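Glutaconate CoA-transferase subunit A (Acidaminococcus fermentans, PDB 1POI) catalyses transfer of coenzyme A from acetyl-CoA to glutaconate or (R)-2-hydroxyglutarate, a step of glutamate degradation via the hydroxyglutarate pathway. Local coordinates at residues A[26-31]-A[246-251]; A[34-39]-A[57-62]; A[64-69]-A[93-98]; A[175-180]-A[199-204]; A[182-187]-A[215-220]. All coordinates share one frame; numbering follows the deposited sequence.

Contact 1 (A[26-31]-A[246-251]); sequences TTDRKP and PSQCYG
Backbone hydrogen bonds join the loop between strand 19-22 and helix 32-40 (segment 26-31) to the loop between strand 236-239 and helix 257-266 (segment 246-251), in the pattern of a single bridge pairing Asp28 with Gln248. Gln248 N gives its hydrogen to Thr27 O at 2.8 Å, within the plane of that carbonyl. Arg29 N returns a bond to Gln248 O, also 2.8 Å, but stands 45° above the carbonyl plane. Ser247 OG, turned between its own backbone N and carbonyl carbon (chi1 68°), receives Lys30 N at 3.1 Å and is also hydrogen-bonded to Ala244 O.

Water carries other polar links. The first molecule donates to Gln248 OE1 at 2.6 Å and lies 2.7 Å from Thr27 OG1. The second donates to Asp28 OD1 at 2.5 Å and accepts from Tyr250 N at 3.0 Å. Direct packing is thinner: Asp28, its CG anti to the backbone N (chi1 -170°), crosses the Gln248 chain at about a right angle, OD1 lying 3.8 Å from Gln248 CB. An alanine in place of Asp28 would probably loosen the link to Tyr250, with the acceptor of the second water gone.

Gln248 NE2 reaches an acidic side chain on a chain of another protein; Lys30 forms a salt bridge with Asp56 and Arg29 one with Asp197. The two buried loops are thus joined chiefly by main-chain polarity and water, with little apolar packing.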
# COMPACT_ATOMS: atom_id res chain seq x y z
N THR A 26 6.38 -27.08 -8.00
CA THR A 26 5.29 -27.98 -8.43
C THR A 26 4.09 -27.34 -9.15
O THR A 26 4.18 -27.07 -10.36
CB THR A 26 4.88 -28.99 -7.32
OG1 THR A 26 4.41 -28.29 -6.17
CG2 THR A 26 6.08 -29.82 -6.90
N THR A 27 2.97 -27.13 -8.47
CA THR A 27 1.82 -26.48 -9.13
C THR A 27 1.77 -24.99 -8.79
O THR A 27 0.73 -24.35 -8.95
CB THR A 27 0.47 -27.08 -8.73
OG1 THR A 27 0.24 -26.88 -7.33
CG2 THR A 27 0.42 -28.54 -9.05
N ASP A 28 2.89 -24.44 -8.31
CA ASP A 28 2.95 -23.02 -7.96
C ASP A 28 4.02 -22.29 -8.79
O ASP A 28 5.19 -22.65 -8.75
CB ASP A 28 3.19 -22.85 -6.45
CG ASP A 28 3.03 -21.39 -5.96
OD1 ASP A 28 2.92 -20.44 -6.79
OD2 ASP A 28 3.00 -21.18 -4.73
N ARG A 29 3.60 -21.27 -9.53
CA ARG A 29 4.48 -20.44 -10.36
C ARG A 29 5.52 -21.12 -11.28
O ARG A 29 6.70 -20.76 -11.26
CB ARG A 29 5.15 -19.35 -9.50
CG ARG A 29 5.10 -17.93 -10.15
CD ARG A 29 5.87 -16.89 -9.34
NE ARG A 29 7.24 -17.35 -9.09
CZ ARG A 29 7.67 -17.75 -7.89
NH1 ARG A 29 6.85 -17.71 -6.86
NH2 ARG A 29 8.83 -18.37 -7.76
N LYS A 30 5.08 -22.06 -12.11
CA LYS A 30 5.93 -22.76 -13.07
C LYS A 30 5.93 -22.01 -14.43
O LYS A 30 4.90 -21.51 -14.89
CB LYS A 30 5.39 -24.17 -13.29
CG LYS A 30 6.33 -25.29 -12.92
CD LYS A 30 6.39 -25.47 -11.44
CE LYS A 30 7.39 -26.53 -11.11
NZ LYS A 30 8.74 -26.13 -11.62
N PRO A 31 7.08 -21.94 -15.12
CA PRO A 31 7.04 -21.22 -16.40
C PRO A 31 6.46 -22.06 -17.57
O PRO A 31 7.20 -22.50 -18.47
CB PRO A 31 8.50 -20.85 -16.61
CG PRO A 31 9.20 -22.07 -16.04
CD PRO A 31 8.46 -22.31 -14.76
N PRO A 246 -1.30 -24.01 -16.10
CA PRO A 246 -2.27 -24.22 -15.02
C PRO A 246 -1.80 -24.08 -13.56
O PRO A 246 -2.48 -24.57 -12.66
CB PRO A 246 -2.67 -25.68 -15.24
CG PRO A 246 -1.37 -26.30 -15.57
CD PRO A 246 -0.86 -25.31 -16.63
N SER A 247 -0.63 -23.50 -13.30
CA SER A 247 -0.18 -23.41 -11.92
C SER A 247 -0.50 -22.05 -11.31
O SER A 247 -0.82 -21.09 -12.04
CB SER A 247 1.32 -23.71 -11.84
OG SER A 247 2.07 -22.70 -12.46
N GLN A 248 -0.46 -22.00 -9.98
CA GLN A 248 -0.76 -20.77 -9.22
C GLN A 248 0.23 -19.67 -9.53
O GLN A 248 1.25 -19.89 -10.17
CB GLN A 248 -0.72 -21.04 -7.70
CG GLN A 248 -1.46 -22.27 -7.31
CD GLN A 248 -1.51 -22.46 -5.84
OE1 GLN A 248 -0.63 -23.09 -5.24
NE2 GLN A 248 -2.56 -21.93 -5.21
N CYS A 249 -0.08 -18.47 -9.08
CA CYS A 249 0.78 -17.36 -9.28
C CYS A 249 0.25 -16.35 -8.30
O CYS A 249 -0.74 -15.63 -8.56
CB CYS A 249 0.70 -16.87 -10.70
SG CYS A 249 1.64 -15.39 -10.99
N TYR A 250 0.85 -16.40 -7.11
CA TYR A 250 0.55 -15.57 -5.97
C TYR A 250 -0.02 -14.18 -6.26
O TYR A 250 0.58 -13.39 -6.99
CB TYR A 250 1.80 -15.46 -5.10
CG TYR A 250 1.56 -14.78 -3.76
CD1 TYR A 250 1.57 -13.39 -3.66
CD2 TYR A 250 1.28 -15.52 -2.62
CE1 TYR A 250 1.29 -12.76 -2.47
CE2 TYR A 250 1.00 -14.89 -1.40
CZ TYR A 250 1.01 -13.52 -1.35
OH TYR A 250 0.71 -12.86 -0.18
N GLY A 251 -1.18 -13.90 -5.68
CA GLY A 251 -1.79 -12.59 -5.82
C GLY A 251 -2.46 -12.35 -7.14
O GLY A 251 -3.06 -11.29 -7.35
O HOH W 1 0.77 -25.23 -5.29
O HOH W 2 3.26 -18.00 -6.43

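Contact 2 (A[34-39]-A[57-62]); sequences AVFEIL and WDMLIG
Leu60 CD2 is the meeting point of the first shell, gathering three side chains of helix 32-40. Ile38 CG2 comes closest, at 3.7 Å and crossing at about a right angle; Leu39 CD2 follows at 4.0 Å, and Val35 CG1 stands a little farther off at 4.3 Å. Beside this cluster, Met59 reaches over to Phe36. Its chain runs extended to SD and then bends at chi3 (80°), which brings CE to 3.5 Å from Phe36 CE1. Met59 SD itself lies at the ring edge, 5.2 Å from the centroid of the Phe36 ring, a Met-aromatic contact. Leu39 CD1 fills in behind, 4.2 Å from Met59 CB.

A second shell surrounds these groups. Within helix 55-62, Leu60 CD1 rests over one face of the Trp57 indole, 3.9 Å above its plane and shifted toward the rim, so the two branches of this leucine serve different neighbours. The Phe36 ring meets Tyr290 nearly perpendicularly, and Val281 touches Phe36, Leu39 and Met59 together.

The two helical segments run almost parallel, their axes 8° apart in direction and 10.3 Å at closest approach. They belong to successive crossovers of the parallel sheet, following strands 19-22 and 46-49. Leu22 of strand 19-22 packs against Val35, Trp57 and Leu60 from the sheet, while helix 270-282 packs on Phe36, Leu39 and Met59.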
# COMPACT_ATOMS: atom_id res chain seq x y z
N ALA A 34 6.53 -20.73 -21.60
CA ALA A 34 7.88 -20.99 -22.08
C ALA A 34 8.11 -22.47 -22.35
O ALA A 34 8.59 -22.82 -23.42
CB ALA A 34 8.90 -20.51 -21.06
N VAL A 35 7.80 -23.33 -21.39
CA VAL A 35 8.00 -24.75 -21.60
C VAL A 35 7.27 -25.19 -22.87
O VAL A 35 7.64 -26.17 -23.52
CB VAL A 35 7.58 -25.56 -20.38
CG1 VAL A 35 7.39 -27.05 -20.74
CG2 VAL A 35 8.63 -25.43 -19.33
N PHE A 36 6.26 -24.44 -23.26
CA PHE A 36 5.55 -24.79 -24.46
C PHE A 36 6.38 -24.50 -25.69
O PHE A 36 6.44 -25.32 -26.59
CB PHE A 36 4.20 -24.07 -24.54
CG PHE A 36 3.07 -24.87 -23.97
CD1 PHE A 36 3.31 -25.83 -23.00
CD2 PHE A 36 1.76 -24.67 -24.41
CE1 PHE A 36 2.28 -26.61 -22.48
CE2 PHE A 36 0.71 -25.44 -23.90
CZ PHE A 36 0.98 -26.42 -22.93
N GLU A 37 7.03 -23.34 -25.72
CA GLU A 37 7.86 -22.93 -26.85
C GLU A 37 9.12 -23.81 -26.99
O GLU A 37 9.56 -24.13 -28.09
CB GLU A 37 8.22 -21.46 -26.74
CG GLU A 37 8.78 -20.89 -28.02
CD GLU A 37 7.72 -20.52 -29.06
OE1 GLU A 37 6.50 -20.54 -28.74
OE2 GLU A 37 8.11 -20.18 -30.20
N ILE A 38 9.69 -24.22 -25.86
CA ILE A 38 10.84 -25.09 -25.90
C ILE A 38 10.42 -26.31 -26.72
O ILE A 38 11.02 -26.62 -27.75
CB ILE A 38 11.28 -25.48 -24.47
CG1 ILE A 38 12.09 -24.34 -23.85
CG2 ILE A 38 12.05 -26.77 -24.47
CD1 ILE A 38 12.42 -24.54 -22.35
N LEU A 39 9.33 -26.96 -26.32
CA LEU A 39 8.83 -28.13 -27.05
C LEU A 39 8.52 -27.82 -28.52
O LEU A 39 9.01 -28.48 -29.44
CB LEU A 39 7.54 -28.66 -26.41
CG LEU A 39 7.73 -29.46 -25.14
CD1 LEU A 39 6.39 -29.96 -24.68
CD2 LEU A 39 8.65 -30.61 -25.42
N TRP A 57 8.55 -30.53 -16.22
CA TRP A 57 9.55 -31.51 -16.58
C TRP A 57 8.93 -32.77 -17.13
O TRP A 57 9.58 -33.53 -17.84
CB TRP A 57 10.48 -31.82 -15.41
CG TRP A 57 11.52 -30.76 -15.24
CD1 TRP A 57 11.46 -29.67 -14.42
CD2 TRP A 57 12.73 -30.62 -16.00
NE1 TRP A 57 12.55 -28.86 -14.62
CE2 TRP A 57 13.35 -29.41 -15.59
CE3 TRP A 57 13.35 -31.39 -17.00
CZ2 TRP A 57 14.57 -28.96 -16.13
CZ3 TRP A 57 14.55 -30.94 -17.54
CH2 TRP A 57 15.15 -29.73 -17.10
N ASP A 58 7.66 -33.01 -16.81
CA ASP A 58 7.00 -34.20 -17.33
C ASP A 58 6.81 -34.05 -18.81
O ASP A 58 7.09 -34.96 -19.58
CB ASP A 58 5.64 -34.42 -16.70
CG ASP A 58 5.20 -35.85 -16.79
OD1 ASP A 58 5.98 -36.71 -16.35
OD2 ASP A 58 4.08 -36.13 -17.29
N MET A 59 6.35 -32.89 -19.23
CA MET A 59 6.14 -32.67 -20.63
C MET A 59 7.43 -32.81 -21.43
O MET A 59 7.45 -33.50 -22.45
CB MET A 59 5.43 -31.35 -20.85
CG MET A 59 4.02 -31.36 -20.27
SD MET A 59 3.17 -29.84 -20.65
CE MET A 59 2.67 -30.13 -22.28
N LEU A 60 8.53 -32.25 -20.93
CA LEU A 60 9.83 -32.34 -21.60
C LEU A 60 10.28 -33.80 -21.69
O LEU A 60 10.65 -34.27 -22.77
CB LEU A 60 10.89 -31.52 -20.86
CG LEU A 60 10.70 -30.00 -20.81
CD1 LEU A 60 11.75 -29.34 -19.92
CD2 LEU A 60 10.71 -29.42 -22.22
N ILE A 61 10.23 -34.52 -20.58
CA ILE A 61 10.62 -35.93 -20.55
C ILE A 61 9.81 -36.77 -21.54
O ILE A 61 10.37 -37.40 -22.43
CB ILE A 61 10.46 -36.51 -19.14
CG1 ILE A 61 11.41 -35.83 -18.17
CG2 ILE A 61 10.71 -38.00 -19.16
CD1 ILE A 61 11.21 -36.27 -16.75
N GLY A 62 8.48 -36.75 -21.38
CA GLY A 62 7.60 -37.49 -22.25
C GLY A 62 7.81 -37.18 -23.72
O GLY A 62 7.61 -38.05 -24.56

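Contact 3 (A[64-69]-A[93-98]); sequences GRVKAY and GKLTME
Parallel pairing of strands 66-71 and 96-99 ends the seven-stranded sheet of this chain, strand 96-99 being outermost; helix 84-92 lies in the connection between the two. Two backbone bonds define the pairing. Tyr69 N donates to Thr96 O at 2.8 Å, and Tyr69 O receives Glu98 N at 2.9 Å, each donor standing nearly along the C=O axis. Both acceptors also take a CA-H contact, Ala68 CA to Thr96 O and Met97 CA to Tyr69 O, each 3.2 Å.

Ahead of this ladder a side chain supplies the donor. Thr96 OG1, anti to its own carbonyl carbon (chi1 -45°), gives its proton to Lys67 O at 2.7 Å. A valine in place of Thr96 would probably leave Lys67 O without this donor and weaken the link between the two segments at this point.

The longer polar side chains look outside the pair. Glu98 is gripped by Lys150 and Arg140 and by the backbone N atoms of Gly134 and Ile135, and Tyr69 OH bonds to Thr74 OG1. On the apolar side, Leu95 CD1 lies 4.0 Å from Val66 CG1. Met97 and Tyr69 run alongside each other, with Met97 SD in the plane of the phenol at its edge, 4.0 Å from Tyr69 CD2.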
# COMPACT_ATOMS: atom_id res chain seq x y z
N GLY A 64 10.50 -36.76 -24.96
CA GLY A 64 11.89 -37.14 -25.17
C GLY A 64 12.94 -36.05 -25.33
O GLY A 64 13.93 -36.27 -26.05
N ARG A 65 12.78 -34.91 -24.65
CA ARG A 65 13.73 -33.81 -24.73
C ARG A 65 14.78 -33.75 -23.61
O ARG A 65 15.47 -32.74 -23.48
CB ARG A 65 13.02 -32.45 -24.75
CG ARG A 65 11.83 -32.34 -25.66
CD ARG A 65 12.16 -32.34 -27.12
NE ARG A 65 10.92 -32.31 -27.92
CZ ARG A 65 10.47 -31.22 -28.55
NH1 ARG A 65 11.13 -30.09 -28.49
NH2 ARG A 65 9.32 -31.26 -29.22
N VAL A 66 14.97 -34.82 -22.85
CA VAL A 66 15.92 -34.76 -21.76
C VAL A 66 16.97 -35.87 -21.82
O VAL A 66 16.64 -37.06 -21.81
CB VAL A 66 15.17 -34.77 -20.40
CG1 VAL A 66 16.12 -34.82 -19.24
CG2 VAL A 66 14.29 -33.52 -20.28
N LYS A 67 18.24 -35.45 -21.87
CA LYS A 67 19.41 -36.33 -21.98
C LYS A 67 19.72 -36.94 -20.62
O LYS A 67 19.91 -38.14 -20.49
CB LYS A 67 20.59 -35.51 -22.51
CG LYS A 67 21.79 -36.31 -22.99
CD LYS A 67 22.89 -35.42 -23.61
CE LYS A 67 23.63 -34.59 -22.55
NZ LYS A 67 24.88 -33.91 -23.09
N ALA A 68 19.74 -36.09 -19.61
CA ALA A 68 19.99 -36.51 -18.24
C ALA A 68 19.13 -35.59 -17.37
O ALA A 68 19.01 -34.38 -17.65
CB ALA A 68 21.45 -36.34 -17.89
N TYR A 69 18.53 -36.16 -16.33
CA TYR A 69 17.65 -35.42 -15.45
C TYR A 69 18.10 -35.65 -14.01
O TYR A 69 18.28 -36.80 -13.59
CB TYR A 69 16.23 -35.95 -15.67
CG TYR A 69 15.16 -35.38 -14.78
CD1 TYR A 69 14.82 -34.02 -14.82
CD2 TYR A 69 14.45 -36.22 -13.92
CE1 TYR A 69 13.79 -33.52 -14.01
CE2 TYR A 69 13.43 -35.74 -13.13
CZ TYR A 69 13.10 -34.39 -13.17
OH TYR A 69 12.07 -33.95 -12.38
N GLY A 93 13.54 -47.40 -19.00
CA GLY A 93 14.98 -47.42 -19.18
C GLY A 93 15.30 -46.47 -20.32
O GLY A 93 16.35 -46.57 -20.94
N LYS A 94 14.41 -45.51 -20.55
CA LYS A 94 14.56 -44.54 -21.62
C LYS A 94 14.98 -43.16 -21.17
O LYS A 94 14.95 -42.22 -21.97
CB LYS A 94 13.24 -44.40 -22.37
CG LYS A 94 12.64 -45.71 -22.82
CD LYS A 94 11.82 -45.50 -24.09
CE LYS A 94 10.63 -44.60 -23.85
NZ LYS A 94 10.07 -44.06 -25.13
N LEU A 95 15.29 -43.00 -19.89
CA LEU A 95 15.70 -41.69 -19.35
C LEU A 95 16.91 -41.85 -18.43
O LEU A 95 16.93 -42.75 -17.58
CB LEU A 95 14.54 -41.09 -18.54
CG LEU A 95 14.77 -39.86 -17.66
CD1 LEU A 95 14.88 -38.61 -18.54
CD2 LEU A 95 13.64 -39.74 -16.62
N THR A 96 17.94 -41.01 -18.65
CA THR A 96 19.17 -41.01 -17.84
C THR A 96 18.81 -40.16 -16.63
O THR A 96 18.56 -38.95 -16.77
CB THR A 96 20.38 -40.29 -18.56
OG1 THR A 96 20.49 -40.69 -19.93
CG2 THR A 96 21.67 -40.63 -17.86
N MET A 97 18.88 -40.72 -15.43
CA MET A 97 18.48 -39.94 -14.26
C MET A 97 19.22 -40.18 -12.95
O MET A 97 19.46 -41.32 -12.55
CB MET A 97 16.99 -40.17 -14.01
CG MET A 97 16.42 -39.44 -12.80
SD MET A 97 14.75 -39.90 -12.49
CE MET A 97 15.03 -41.08 -11.24
N GLU A 98 19.50 -39.08 -12.24
CA GLU A 98 20.16 -39.16 -10.94
C GLU A 98 19.19 -38.68 -9.86
O GLU A 98 18.31 -37.86 -10.11
CB GLU A 98 21.42 -38.27 -10.93
CG GLU A 98 22.33 -38.50 -9.74
CD GLU A 98 22.67 -39.97 -9.50
OE1 GLU A 98 21.87 -40.67 -8.86
OE2 GLU A 98 23.74 -40.45 -9.93

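Contact 4 (A[175-180]-A[199-204]); sequences AIIHAQ and DIAEAA
Ala175, Ile200 and Ile177 carry most of this buried contact between strand 174-179 and helix 197-203. Ala175, near the start of the strand, directs its methyl at the end of the helix. Its CB meets Ala204 CB tip to tip at 3.3 Å and Ile200 CG1 at 4.1 Å. With so small a side chain the backbones come close, the CA atoms of Ala175 and Ala204 being 5.5 Å apart.

Ile200 lies between the two strand residues that point at the helix. Its CG1 takes the crowded position between backbone N and carbonyl carbon (chi1 68°), and the extended second torsion sends CD1 along the strand to Ile177 CG2, 3.8 Å away. Ile177 has a similar first torsion (chi1 73°), and the two isoleucines slide past each other in opposite directions. The other branch of Ile177 serves the next helix residue, CD1 lying 4.2 Å from Ala201 CB. Ile200 also touches Ala21 of strand 19-22 and Trp109 of helix 102-114.

The short axes approach to 7.9 Å and cross at -144°, the helix running roughly back against the strand. Ile176, between the two inward residues, faces away and packs on Ala34 and Ile38 of helix 32-40. Ala175 and Ile177 in turn are hydrogen-bonded through their backbones to Ile208 of strand 206-211. Strand 174-179, helix 197-203 and strand 206-211 thus form a beta-alpha-beta unit, elaborated by short strands, in a three-layer alpha/beta/alpha sheet of Rossmann-like type.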
# COMPACT_ATOMS: atom_id res chain seq x y z
N ALA A 175 18.26 -20.07 -17.44
CA ALA A 175 17.33 -20.11 -16.32
C ALA A 175 16.04 -19.50 -16.84
O ALA A 175 16.08 -18.43 -17.50
CB ALA A 175 17.86 -19.32 -15.19
N ILE A 176 14.92 -20.19 -16.63
CA ILE A 176 13.62 -19.67 -17.07
C ILE A 176 12.70 -19.60 -15.87
O ILE A 176 12.48 -20.61 -15.18
CB ILE A 176 12.99 -20.54 -18.18
CG1 ILE A 176 13.93 -20.57 -19.40
CG2 ILE A 176 11.64 -19.97 -18.59
CD1 ILE A 176 13.75 -21.72 -20.34
N ILE A 177 12.24 -18.38 -15.56
CA ILE A 177 11.34 -18.13 -14.42
C ILE A 177 10.13 -17.23 -14.77
O ILE A 177 10.19 -16.39 -15.69
CB ILE A 177 12.11 -17.51 -13.19
CG1 ILE A 177 12.47 -16.05 -13.46
CG2 ILE A 177 13.35 -18.32 -12.85
CD1 ILE A 177 13.35 -15.47 -12.37
N HIS A 178 9.03 -17.40 -14.04
CA HIS A 178 7.84 -16.60 -14.30
C HIS A 178 7.54 -15.64 -13.14
O HIS A 178 7.42 -16.05 -12.00
CB HIS A 178 6.63 -17.52 -14.54
CG HIS A 178 5.42 -16.77 -14.99
ND1 HIS A 178 5.34 -16.20 -16.24
CD2 HIS A 178 4.33 -16.37 -14.32
CE1 HIS A 178 4.25 -15.46 -16.31
NE2 HIS A 178 3.62 -15.54 -15.16
N ALA A 179 7.38 -14.36 -13.43
CA ALA A 179 7.13 -13.40 -12.38
C ALA A 179 5.93 -12.52 -12.67
O ALA A 179 5.47 -12.46 -13.82
CB ALA A 179 8.37 -12.56 -12.20
N GLN A 180 5.45 -11.79 -11.66
CA GLN A 180 4.28 -10.93 -11.85
C GLN A 180 4.55 -9.62 -12.55
O GLN A 180 3.69 -9.14 -13.28
CB GLN A 180 3.56 -10.67 -10.53
CG GLN A 180 2.94 -11.91 -9.93
CD GLN A 180 3.96 -12.69 -9.15
OE1 GLN A 180 5.14 -12.39 -9.21
NE2 GLN A 180 3.51 -13.62 -8.35
N ASP A 199 18.10 -17.55 -7.24
CA ASP A 199 19.36 -18.27 -7.31
C ASP A 199 19.68 -18.60 -8.78
O ASP A 199 20.71 -18.22 -9.30
CB ASP A 199 19.26 -19.59 -6.55
CG ASP A 199 19.49 -19.45 -5.05
OD1 ASP A 199 19.96 -18.39 -4.56
OD2 ASP A 199 19.23 -20.46 -4.36
N ILE A 200 18.79 -19.33 -9.44
CA ILE A 200 19.01 -19.71 -10.83
C ILE A 200 19.09 -18.54 -11.84
O ILE A 200 19.57 -18.74 -12.96
CB ILE A 200 18.00 -20.80 -11.30
CG1 ILE A 200 16.56 -20.26 -11.38
CG2 ILE A 200 18.03 -21.92 -10.31
CD1 ILE A 200 15.54 -21.24 -11.95
N ALA A 201 18.63 -17.35 -11.46
CA ALA A 201 18.73 -16.17 -12.36
C ALA A 201 20.06 -15.45 -12.09
O ALA A 201 20.39 -14.48 -12.77
CB ALA A 201 17.57 -15.19 -12.13
N GLU A 202 20.72 -15.83 -11.00
CA GLU A 202 22.00 -15.27 -10.65
C GLU A 202 23.06 -16.21 -11.21
O GLU A 202 24.05 -15.76 -11.79
CB GLU A 202 22.15 -15.13 -9.13
CG GLU A 202 23.53 -14.60 -8.71
CD GLU A 202 23.57 -13.96 -7.32
OE1 GLU A 202 23.14 -14.59 -6.34
OE2 GLU A 202 24.08 -12.82 -7.21
N ALA A 203 22.82 -17.51 -11.05
CA ALA A 203 23.73 -18.55 -11.54
C ALA A 203 23.78 -18.66 -13.05
O ALA A 203 24.84 -18.46 -13.64
CB ALA A 203 23.37 -19.88 -10.95
N ALA A 204 22.65 -18.96 -13.68
CA ALA A 204 22.58 -19.13 -15.13
C ALA A 204 23.31 -18.08 -15.92
O ALA A 204 23.31 -16.92 -15.54
CB ALA A 204 21.14 -19.19 -15.60

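Contact 5 (A[182-187]-A[215-220]); sequences ASPDGT and ISDEEI
The carboxylates of Asp185 and Asp217 are nearly parallel, their planes 13° apart, but offset, so that Asp217 OD1 is the atom lying over a face of the Asp185 group. This oxygen, Asp217 OD1, is 2.9 Å from Asp185 CG and 2.8 Å from Asp185 OD2. At its edges the Asp185 carboxylate is held within its own turn. Thr187 OG1 donates to the syn lone pair of Asp185 OD1 at a very short 2.5 Å. Thr187 N meets Asp185 OD1 nearly along its C-O axis at 2.9 Å, closing an Asx turn that overlaps the end of the type I turn from Ser183 to Gly186. Asp185 N also offers a weak bond to Asp217 OD1.

The firmer link is between backbones: Ile215 N donates to Ala182 O at 2.9 Å, in the carbonyl plane. Ile220 completes the packing, its CD1 3.5 Å from Thr187 O and its CG2 3.7 Å from Ser183 CB. In the other segment, Ser216 OG accepts from Glu219 N at 3.1 Å, an N-cap that starts helix 217-221.

So close an approach of two acidic groups would be costly if both were charged. The salt bridge from Arg221 to Asp185 OD2 probably offsets part of this repulsion, and the crowding may raise the proton affinity of one carboxylate.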
# COMPACT_ATOMS: atom_id res chain seq x y z
N ALA A 182 7.88 -7.00 -14.41
CA ALA A 182 9.26 -6.83 -14.84
C ALA A 182 9.33 -5.55 -15.65
O ALA A 182 8.31 -5.04 -16.11
CB ALA A 182 9.71 -8.01 -15.67
N SER A 183 10.52 -4.96 -15.72
CA SER A 183 10.72 -3.73 -16.47
C SER A 183 11.41 -4.02 -17.81
O SER A 183 11.89 -5.15 -18.05
CB SER A 183 11.58 -2.76 -15.65
OG SER A 183 12.60 -3.47 -14.94
N PRO A 184 11.46 -3.03 -18.72
CA PRO A 184 12.13 -3.32 -19.98
C PRO A 184 13.64 -3.58 -19.77
O PRO A 184 14.29 -4.16 -20.62
CB PRO A 184 11.88 -2.06 -20.79
CG PRO A 184 10.55 -1.64 -20.30
CD PRO A 184 10.71 -1.77 -18.82
N ASP A 185 14.20 -3.13 -18.66
CA ASP A 185 15.62 -3.36 -18.43
C ASP A 185 15.90 -4.63 -17.69
O ASP A 185 17.04 -4.87 -17.28
CB ASP A 185 16.29 -2.17 -17.72
CG ASP A 185 15.87 -2.01 -16.25
OD1 ASP A 185 15.46 -2.98 -15.58
OD2 ASP A 185 15.98 -0.87 -15.78
N GLY A 186 14.86 -5.42 -17.44
CA GLY A 186 15.08 -6.69 -16.75
C GLY A 186 14.84 -6.73 -15.26
O GLY A 186 14.98 -7.81 -14.67
N THR A 187 14.53 -5.60 -14.62
CA THR A 187 14.25 -5.63 -13.19
C THR A 187 12.97 -6.48 -13.00
O THR A 187 11.92 -6.22 -13.63
CB THR A 187 14.05 -4.24 -12.59
OG1 THR A 187 14.98 -3.32 -13.18
CG2 THR A 187 14.31 -4.29 -11.10
N ILE A 215 6.22 -3.03 -16.47
CA ILE A 215 6.07 -1.63 -16.04
C ILE A 215 7.35 -0.84 -16.37
O ILE A 215 8.43 -1.43 -16.51
CB ILE A 215 5.75 -1.49 -14.52
CG1 ILE A 215 6.50 -2.53 -13.70
CG2 ILE A 215 4.24 -1.61 -14.29
CD1 ILE A 215 6.43 -2.25 -12.22
N SER A 216 7.22 0.47 -16.51
CA SER A 216 8.35 1.32 -16.84
C SER A 216 9.45 1.19 -15.83
O SER A 216 9.21 0.81 -14.69
CB SER A 216 7.92 2.78 -16.93
OG SER A 216 7.62 3.31 -15.66
N ASP A 217 10.65 1.57 -16.23
CA ASP A 217 11.80 1.49 -15.33
C ASP A 217 11.60 2.48 -14.24
O ASP A 217 11.83 2.15 -13.08
CB ASP A 217 13.10 1.79 -16.05
CG ASP A 217 13.47 0.74 -17.06
OD1 ASP A 217 13.40 -0.48 -16.74
OD2 ASP A 217 13.84 1.15 -18.17
N GLU A 218 11.14 3.68 -14.58
CA GLU A 218 10.89 4.70 -13.57
C GLU A 218 9.97 4.15 -12.46
O GLU A 218 10.29 4.23 -11.29
CB GLU A 218 10.29 5.98 -14.17
CG GLU A 218 9.68 6.89 -13.09
CD GLU A 218 9.55 8.36 -13.49
OE1 GLU A 218 8.90 8.65 -14.52
OE2 GLU A 218 10.08 9.22 -12.75
N GLU A 219 8.90 3.48 -12.87
CA GLU A 219 7.92 2.89 -11.96
C GLU A 219 8.41 1.80 -11.00
O GLU A 219 8.15 1.85 -9.79
CB GLU A 219 6.75 2.36 -12.79
CG GLU A 219 5.60 1.78 -12.00
CD GLU A 219 4.93 2.80 -11.08
OE1 GLU A 219 5.06 4.02 -11.31
OE2 GLU A 219 4.28 2.36 -10.12
N ILE A 220 9.09 0.80 -11.52
CA ILE A 220 9.58 -0.33 -10.72
C ILE A 220 10.65 0.04 -9.69
O ILE A 220 11.00 -0.76 -8.80
CB ILE A 220 10.05 -1.49 -11.67
CG1 ILE A 220 10.11 -2.81 -10.92
CG2 ILE A 220 11.40 -1.19 -12.25
CD1 ILE A 220 9.90 -4.02 -11.82

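Contact 3 pairs two strands of the parallel sheet, contact 4 packs a helix on it, and contact 2 packs two of its helices together; contact 1 joins two loops beyond its strands, and contact 5 a turn to the start of helix 217-221. Contact 1 closes a chain loop enclosing the other four, and touches contact 4 where Tyr250 O receives Gln180 NE2 at 3.2 Å. Contact 2 meets contact 3 where Arg65 NH2 is 2.8 Å from Leu39 O. It meets contact 4 where Ile38 CD1 lies 3.7 Å from Ile176 CD1. Contacts 3 and 5 are farthest apart, about 38 Å between centres. A bound copper ion lies about 12 Å from the Ile38 side chain.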